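Local structure of transcriptional regulator, MarR family (Silicibacter pomeroyi DSS-3, 3CDH) at the interface of chains A and B. The protein probably binds DNA as a dimeric transcription factor of the MarR family, using a winged helix-turn-helix domain in each subunit. Numbering follows the deposited sequence. Chains: chain A/B, Transcriptional regulator, MarR family.

The interface of chains A and B. Residues chain A 17, 20-21, 144; chain B 137-138, 141.
With CG trans to the backbone N (chi1 167°), A:Leu17 sends its CD1 methyl towards chain B, while B:Leu141, whose CG lies trans to the carbonyl carbon (chi1 -60°), turns its own CD1 towards the same methyl; the two methyls stand 3.9 Å apart. Helix 17-38 of chain A here packs against helix 137-147 of chain B, with a smaller contribution from A:Leu144, on helix 137-147 of chain A, which points its CD2 at CD1 of B:Ile137.

B:Leu141, the residue with the most surface hidden in this patch, reaches between the side chains of A:Leu17, A:Leu20 and A:Leu21. CD1 of B:Leu141 lies 3.7 Å from CD2 of A:Leu21 and also touches CB of A:Leu20, and its side chain runs obliquely to that of A:Leu21. One turn earlier, B:Ile137 crosses A:Leu17 at about a right angle, placing the gamma-methylene CG1 3.8 Å from A:Leu17 CD1, with the CG2 branch also against that methyl.

B:Lys138 contributes through its aliphatic chain, which is extended beyond CG and passes across A:Leu20 towards the start of helix 17-38. The contact recurs with the chains exchanged across the two-fold axis and probably belongs to the dimer interface typical of MarR proteins, in which N- and C-terminal helices of both subunits interlock; such packing would help fix the spacing of the two DNA-binding domains. Towards the lysine's far end, CE of B:Lys138 rests 4.1 Å from CB of A:Leu17.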
loop_
_atom_site.group_PDB
_atom_site.type_symbol
_atom_site.label_atom_id
_atom_site.label_comp_id
_atom_site.label_asym_id
_atom_site.label_seq_id
_atom_site.Cartn_x
_atom_site.Cartn_y
_atom_site.Cartn_z
ATOM N N LEU A 17 8.265 -5.077 9.227
ATOM C CA LEU A 17 8.351 -5.172 7.775
ATOM C C LEU A 17 7.081 -4.717 7.061
ATOM O O LEU A 17 7.140 -4.069 6.016
ATOM C CB LEU A 17 8.732 -6.583 7.334
ATOM C CG LEU A 17 8.571 -6.930 5.850
ATOM C CD1 LEU A 17 9.594 -6.218 5.054
ATOM C CD2 LEU A 17 8.720 -8.407 5.623
ATOM N N LEU A 20 7.087 -1.070 6.892
ATOM C CA LEU A 20 8.089 -0.629 5.997
ATOM C C LEU A 20 7.588 -0.789 4.561
ATOM O O LEU A 20 7.801 0.091 3.734
ATOM C CB LEU A 20 9.391 -1.376 6.246
ATOM C CG LEU A 20 10.162 -1.079 7.539
ATOM C CD1 LEU A 20 11.319 -2.036 7.654
ATOM C CD2 LEU A 20 10.671 0.337 7.637
ATOM N N LEU A 21 6.877 -1.872 4.263
ATOM C CA LEU A 21 6.330 -2.023 2.908
ATOM C C LEU A 21 5.208 -1.031 2.653
ATOM O O LEU A 21 5.267 -0.269 1.706
ATOM C CB LEU A 21 5.847 -3.439 2.659
ATOM C CG LEU A 21 6.950 -4.444 2.382
ATOM C CD1 LEU A 21 6.406 -5.810 2.587
ATOM C CD2 LEU A 21 7.482 -4.297 0.965
ATOM N N LEU A 144 10.768 -11.011 -3.511
ATOM C CA LEU A 144 9.810 -11.132 -2.424
ATOM C C LEU A 144 8.497 -11.666 -2.983
ATOM O O LEU A 144 7.925 -12.644 -2.454
ATOM C CB LEU A 144 9.607 -9.781 -1.738
ATOM C CG LEU A 144 8.378 -9.597 -0.856
ATOM C CD1 LEU A 144 8.427 -10.535 0.312
ATOM C CD2 LEU A 144 8.264 -8.166 -0.384
ATOM N N ILE B 137 15.604 -7.006 2.664
ATOM C CA ILE B 137 14.413 -6.202 2.361
ATOM C C ILE B 137 14.207 -5.048 3.359
ATOM O O ILE B 137 13.864 -3.938 2.980
ATOM C CB ILE B 137 13.127 -7.092 2.249
ATOM C CG1 ILE B 137 11.858 -6.263 2.058
ATOM C CG2 ILE B 137 12.896 -7.915 3.491
ATOM C CD1 ILE B 137 11.604 -5.785 0.658
ATOM N N LYS B 138 14.446 -5.300 4.632
ATOM C CA LYS B 138 14.195 -4.300 5.634
ATOM C C LYS B 138 15.107 -3.081 5.544
ATOM O O LYS B 138 14.628 -1.948 5.674
ATOM C CB LYS B 138 14.314 -4.913 6.994
ATOM C CG LYS B 138 13.083 -5.608 7.462
ATOM C CD LYS B 138 13.156 -5.565 8.970
ATOM C CE LYS B 138 12.148 -6.444 9.578
ATOM N NZ LYS B 138 12.255 -6.265 11.027
ATOM N N LEU B 141 14.191 -1.068 2.440
ATOM C CA LEU B 141 12.997 -0.230 2.562
ATOM C C LEU B 141 13.283 0.972 3.451
ATOM O O LEU B 141 12.867 2.098 3.144
ATOM C CB LEU B 141 11.788 -1.044 3.048
ATOM C CG LEU B 141 11.324 -2.227 2.194
ATOM C CD1 LEU B 141 10.290 -3.033 2.946
ATOM C CD2 LEU B 141 10.778 -1.768 0.859
#